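2-oxoadipate dioxygenase/decarboxylase (Pseudomonas putida, PDB 6W1G) uses iron(II) and dioxygen to decarboxylate and hydroxylate 2-oxoadipate, giving (R)-2-hydroxyglutarate in a bacterial D-lysine catabolic pathway. Local coordinates at residues A[445-448]-A[449-452]; A[81-84]-A[85-88]. All coordinates share one frame; numbering follows the deposited sequence. Where two conformers were deposited one is given.

Contact 1 (A[445-448]-A[449-452]); sequences AQSE and RRSL
The carbonyl oxygen of E448 accepts two hydrogen bonds from the next turn of the helix. S451 OG donates to E448 O over 2.8 Å, approaching well to the side of the C=O direction, at 130°, while the amide of L452 reaches the same oxygen at 3.1 Å in the carbonyl plane. The hydroxyl can bend back in this way because S451 chi1 of 78° sets OG between the backbone N and the carbonyl carbon. OG has a second role as acceptor from the amide of Y361, so one serine links the helix backbone to strand 359-363. Out along its extended side chain, E448, in the conformer given, accepts the amide of F359 through OE2. In that conformer helix 440-458 is thus pinned to the start of the strand at two points one turn apart.

A second polar group gathers round Q446, whose amide reaches R449 and R450 through water. Water 1 donates to Q446 OE1 at 2.6 Å and accepts from R450 NH1 at 2.9 Å, lying in the plane at the guanidinium edge; water 2 accepts from Q446 NE2 and from R449 NH2, the latter at 2.6 Å. R450, bent at chi3 (-69°), folds back along the helix and lays its guanidinium over the preceding turn, Q446 O lying 3.8 Å above the plane over the centre of the group. NH1 comes within 3.7 Å of Q446 CB, and NH2 as near as 3.6 Å to S447 OG. R450 NH2 forms a salt bridge with E118 OE1, to which S447 OG also hydrogen-bonds in the conformer given. The bonds to water 1 and E118, made in different directions, therefore probably fix the rotation of the guanidinium, its face laid over Q446 O.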
ATOM      1  N   ALA A 445      13.111   4.854  -9.913  1.00 10.06           N
ATOM      2  CA  ALA A 445      14.257   5.414 -10.613  1.00 10.17           C
ATOM      3  C   ALA A 445      13.863   6.656 -11.387  1.00  9.58           C
ATOM      4  O   ALA A 445      14.633   7.630 -11.445  1.00 10.09           O
ATOM      5  CB  ALA A 445      14.908   4.369 -11.522  1.00 11.24           C
ATOM      6  N   GLN A 446      12.692   6.630 -11.991  1.00 10.02           N
ATOM      7  CA  GLN A 446      12.204   7.796 -12.724  1.00 10.54           C
ATOM      8  C   GLN A 446      11.938   8.982 -11.817  1.00 10.42           C
ATOM      9  O   GLN A 446      12.251  10.127 -12.158  1.00 11.16           O
ATOM     10  CB  GLN A 446      10.944   7.468 -13.540  1.00 11.23           C
ATOM     11  CG  GLN A 446      11.198   6.556 -14.689  1.00 12.45           C
ATOM     12  CD  GLN A 446       9.962   6.244 -15.492  1.00 15.68           C
ATOM     13  OE1 GLN A 446       8.919   5.951 -14.950  1.00 19.73           O
ATOM     14  NE2 GLN A 446      10.079   6.330 -16.789  1.00 19.31           N
ATOM     15  N   SER A 447      11.367   8.755 -10.651  1.00 10.04           N
ATOM     16  CA  SER A 447      11.155   9.824  -9.668  0.58  9.80           C
ATOM     17  C   SER A 447      12.472  10.465  -9.255  1.00  9.79           C
ATOM     18  O   SER A 447      12.593  11.709  -9.170  1.00 10.36           O
ATOM     19  CB  SER A 447      10.519   9.294  -8.370  0.58 12.53           C
ATOM     20  OG  SER A 447       9.168   8.905  -8.443  0.58 10.94           O
ATOM     21  N   GLU A 448      13.476   9.625  -8.957  1.00  9.24           N
ATOM     22  CA  GLU A 448      14.783  10.152  -8.593  0.51 11.79           C
ATOM     23  C   GLU A 448      15.352  11.004  -9.723  1.00  9.33           C
ATOM     24  O   GLU A 448      15.828  12.136  -9.496  1.00  9.61           O
ATOM     25  CB  GLU A 448      15.681   8.955  -8.265  0.51 10.97           C
ATOM     26  CG  GLU A 448      17.093   9.275  -7.891  0.51 11.00           C
ATOM     27  CD  GLU A 448      17.852   8.010  -7.507  0.51 11.94           C
ATOM     28  OE1 GLU A 448      18.115   7.198  -8.391  0.51 14.49           O
ATOM     29  OE2 GLU A 448      18.131   7.787  -6.310  0.51 12.36           O
ATOM     30  N   ARG A 449      15.287  10.508 -10.953  1.00  9.94           N
ATOM     31  CA  ARG A 449      15.820  11.241 -12.085  1.00 10.11           C
ATOM     32  C   ARG A 449      15.107  12.564 -12.288  1.00 10.17           C
ATOM     33  O   ARG A 449      15.756  13.582 -12.576  1.00 10.92           O
ATOM     34  CB  ARG A 449      15.724  10.367 -13.331  1.00 12.45           C
ATOM     35  CG  ARG A 449      16.228  11.002 -14.591  1.00 16.64           C
ATOM     36  CD  ARG A 449      16.720   9.952 -15.631  1.00 23.75           C
ATOM     37  NE  ARG A 449      15.899   8.773 -15.758  1.00 34.30           N
ATOM     38  CZ  ARG A 449      15.293   8.370 -16.875  1.00 36.08           C
ATOM     39  NH1 ARG A 449      15.395   9.052 -18.015  1.00 36.40           N
ATOM     40  NH2 ARG A 449      14.577   7.271 -16.831  1.00 37.21           N
ATOM     41  N   ARG A 450      13.775  12.573 -12.199  1.00 10.32           N
ATOM     42  CA  ARG A 450      13.055  13.835 -12.369  1.00 10.60           C
ATOM     43  C   ARG A 450      13.499  14.834 -11.318  1.00 11.13           C
ATOM     44  O   ARG A 450      13.612  16.028 -11.597  1.00 11.63           O
ATOM     45  CB  ARG A 450      11.554  13.602 -12.269  1.00 11.64           C
ATOM     46  CG  ARG A 450      10.981  12.942 -13.549  1.00 12.69           C
ATOM     47  CD  ARG A 450       9.439  13.034 -13.581  1.00 14.39           C
ATOM     48  NE  ARG A 450       8.918  12.161 -12.542  1.00 14.58           N
ATOM     49  CZ  ARG A 450       8.553  10.868 -12.703  1.00 13.49           C
ATOM     50  NH1 ARG A 450       8.553  10.279 -13.871  1.00 14.14           N
ATOM     51  NH2 ARG A 450       8.200  10.187 -11.687  1.00 12.90           N
ATOM     52  N   SER A 451      13.759  14.380 -10.075  1.00  9.66           N
ATOM     53  CA  SER A 451      14.168  15.339  -9.058  1.00 10.85           C
ATOM     54  C   SER A 451      15.517  15.951  -9.406  1.00  9.91           C
ATOM     55  O   SER A 451      15.730  17.161  -9.202  1.00 10.64           O
ATOM     56  CB  SER A 451      14.201  14.718  -7.646  1.00 11.18           C
ATOM     57  OG  SER A 451      15.336  13.912  -7.398  1.00 10.65           O
ATOM     58  N   LEU A 452      16.440  15.148  -9.923  1.00 10.47           N
ATOM     59  CA  LEU A 452      17.753  15.675 -10.262  1.00 10.02           C
ATOM     60  C   LEU A 452      17.651  16.661 -11.418  1.00 11.29           C
ATOM     61  O   LEU A 452      18.337  17.686 -11.436  1.00 12.50           O
ATOM     62  CB  LEU A 452      18.697  14.511 -10.593  1.00 12.26           C
ATOM     63  CG  LEU A 452      19.202  13.748  -9.391  1.00 12.87           C
ATOM     64  CD1 LEU A 452      19.658  12.372  -9.796  1.00 16.28           C
ATOM     65  CD2 LEU A 452      20.292  14.506  -8.694  1.00 14.56           C
TER
HETATM   66  O   HOH W   1       7.174   7.729 -14.093  1.00 19.87           O
HETATM   67  O   HOH W   2      12.440   6.839 -18.270  1.00 24.62           O

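Contact 2 (A[81-84]-A[85-88]); sequences LATI and ARLF
T83 OG1 has two partners: water 3 donates to it over 2.7 Å, and it is also hydrogen-bonded to the carbonyl oxygen of E79, one turn earlier. The same water accepts from R86 NH1 at 2.8 Å and so joins the side chains of T83 and R86, three residues apart. R86 bends at chi3 (62°), which brings its guanidinium back beside the threonine; T83 CG2 lies obliquely to that group, 4.4 Å from R86 NH1. R86 NE forms a salt bridge with E169, which ties this helix to helix 159-171. Beneath these groups the backbone amides bond four residues back, firmly from L87 to T83 and from F88 to I84, but weakly from R86 to A82, where N and O are 3.3 Å apart.

All this belongs to helix 78-90, which follows strand 69-75 and precedes strands 94-100, 108-114 and 127-133 of the mixed sheet, an order consistent with the beta-alpha-beta-beta-beta unit of the vicinal oxygen chelate fold of the glyoxalase clan. L81 and F88 pack on strand 127-133, while T83 and L87 meet helix 159-171.

I84 and F88 run side by side and point the same way. I84 CG1 touches the ring at F88 CE2, 3.8 Å away, and the ring stands obliquely to the carbonyl oxygen of I84, which approaches F88 CD2 to 3.3 Å. F88 chi1 of -71° leaves CG beside its backbone N, swinging the ring back over the preceding turn. The ring also meets that of F113, planes at about 40°.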
ATOM      1  N   LEU A  81     -11.248  -8.705 -11.827  1.00 13.63           N
ATOM      2  CA  LEU A  81      -9.955  -8.026 -11.774  1.00 13.37           C
ATOM      3  C   LEU A  81      -9.787  -7.052 -12.934  1.00 12.96           C
ATOM      4  O   LEU A  81      -9.346  -5.908 -12.755  1.00 12.98           O
ATOM      5  CB  LEU A  81      -8.812  -9.049 -11.753  1.00 13.83           C
ATOM      6  CG  LEU A  81      -7.416  -8.448 -11.641  1.00 13.14           C
ATOM      7  CD1 LEU A  81      -7.196  -7.694 -10.337  1.00 14.43           C
ATOM      8  CD2 LEU A  81      -6.384  -9.548 -11.808  1.00 14.02           C
ATOM      9  N   ALA A  82     -10.131  -7.487 -14.140  1.00 13.97           N
ATOM     10  CA  ALA A  82      -9.988  -6.614 -15.300  1.00 14.02           C
ATOM     11  C   ALA A  82     -10.874  -5.394 -15.191  1.00 13.66           C
ATOM     12  O   ALA A  82     -10.475  -4.285 -15.548  1.00 13.23           O
ATOM     13  CB  ALA A  82     -10.312  -7.393 -16.584  1.00 15.54           C
ATOM     14  N   THR A  83     -12.099  -5.576 -14.678  1.00 13.51           N
ATOM     15  CA  THR A  83     -12.994  -4.436 -14.573  1.00 13.52           C
ATOM     16  C   THR A  83     -12.566  -3.497 -13.464  1.00 12.94           C
ATOM     17  O   THR A  83     -12.650  -2.264 -13.604  1.00 13.90           O
ATOM     18  CB  THR A  83     -14.421  -4.949 -14.359  1.00 13.88           C
ATOM     19  OG1 THR A  83     -14.804  -5.766 -15.465  1.00 17.41           O
ATOM     20  CG2 THR A  83     -15.370  -3.785 -14.316  1.00 15.63           C
ATOM     21  N   ILE A  84     -12.085  -4.062 -12.346  1.00 13.13           N
ATOM     22  CA  ILE A  84     -11.612  -3.185 -11.303  1.00 12.48           C
ATOM     23  C   ILE A  84     -10.390  -2.377 -11.728  1.00 11.05           C
ATOM     24  O   ILE A  84     -10.254  -1.221 -11.312  1.00 11.24           O
ATOM     25  CB  ILE A  84     -11.454  -3.958 -10.005  1.00 15.91           C
ATOM     26  CG1 ILE A  84     -11.903  -3.022  -8.902  1.00 17.94           C
ATOM     27  CG2 ILE A  84     -10.211  -4.514  -9.875  1.00 15.82           C
ATOM     28  CD1 ILE A  84     -12.211  -3.743  -7.685  1.00 18.73           C
ATOM     29  N   ALA A  85      -9.537  -2.911 -12.613  1.00 11.87           N
ATOM     30  CA  ALA A  85      -8.468  -2.091 -13.158  1.00 11.13           C
ATOM     31  C   ALA A  85      -9.020  -0.895 -13.899  1.00 11.20           C
ATOM     32  O   ALA A  85      -8.480   0.213 -13.809  1.00 11.25           O
ATOM     33  CB  ALA A  85      -7.597  -2.928 -14.076  1.00 11.98           C
ATOM     34  N   ARG A  86     -10.102  -1.093 -14.669  1.00 11.19           N
ATOM     35  CA  ARG A  86     -10.725   0.025 -15.381  1.00 11.86           C
ATOM     36  C   ARG A  86     -11.325   1.041 -14.420  1.00 11.26           C
ATOM     37  O   ARG A  86     -11.265   2.242 -14.645  1.00 11.65           O
ATOM     38  CB  ARG A  86     -11.795  -0.479 -16.351  1.00 12.82           C
ATOM     39  CG  ARG A  86     -11.231  -1.331 -17.457  1.00 14.72           C
ATOM     40  CD  ARG A  86     -12.371  -1.980 -18.255  1.00 18.41           C
ATOM     41  NE  ARG A  86     -13.222  -0.982 -18.895  1.00 19.58           N
ATOM     42  CZ  ARG A  86     -14.542  -1.005 -18.912  1.00 23.31           C
ATOM     43  NH1 ARG A  86     -15.220  -1.987 -18.314  1.00 29.00           N
ATOM     44  NH2 ARG A  86     -15.191  -0.017 -19.520  1.00 22.57           N
ATOM     45  N   LEU A  87     -11.961   0.558 -13.345  1.00 10.84           N
ATOM     46  CA  LEU A  87     -12.493   1.421 -12.306  1.00 10.73           C
ATOM     47  C   LEU A  87     -11.396   2.288 -11.699  1.00  9.82           C
ATOM     48  O   LEU A  87     -11.542   3.513 -11.566  1.00 10.94           O
ATOM     49  CB  LEU A  87     -13.166   0.544 -11.237  1.00 11.93           C
ATOM     50  CG  LEU A  87     -13.945   1.235 -10.133  1.00 13.07           C
ATOM     51  CD1 LEU A  87     -15.055   0.323  -9.592  1.00 15.79           C
ATOM     52  CD2 LEU A  87     -13.028   1.681  -9.020  1.00 15.80           C
ATOM     53  N   PHE A  88     -10.291   1.656 -11.319  1.00 10.59           N
ATOM     54  CA  PHE A  88      -9.208   2.401 -10.706  1.00  9.96           C
ATOM     55  C   PHE A  88      -8.498   3.333 -11.682  1.00  9.42           C
ATOM     56  O   PHE A  88      -7.985   4.371 -11.257  1.00 10.10           O
ATOM     57  CB  PHE A  88      -8.232   1.424 -10.033  1.00 12.17           C
ATOM     58  CG  PHE A  88      -8.750   0.755  -8.802  1.00 13.98           C
ATOM     59  CD1 PHE A  88      -9.423   1.455  -7.849  1.00 17.91           C
ATOM     60  CD2 PHE A  88      -8.504  -0.594  -8.588  1.00 15.77           C
ATOM     61  CE1 PHE A  88      -9.869   0.822  -6.698  1.00 19.72           C
ATOM     62  CE2 PHE A  88      -8.951  -1.200  -7.472  1.00 17.55           C
ATOM     63  CZ  PHE A  88      -9.643  -0.502  -6.539  1.00 16.07           C
TER
HETATM   64  O   HOH W   3     -14.468  -4.649 -17.885  1.00 35.02           O

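In the fold
Contacts 1 and 2 are local turns of two different helices, with centres 28 Å apart and nearest atoms about 17 Å apart, so neither touches the other. Both use water to join a polar side chain to a nearby arginine that also has a carboxylate partner elsewhere. Their positions relative to the metal differ. Contact 2 packs on the sheet whose strands carry the iron ligands H70 and H226: the side chain of F88 is about 10 Å from that of H70 and about 13 Å from the bound nickel, and the side chain of I84 is about 9 Å from that of R74, thought important for substrate specificity. Contact 1 lies away from those sites, on the helix joined to strand 359-363.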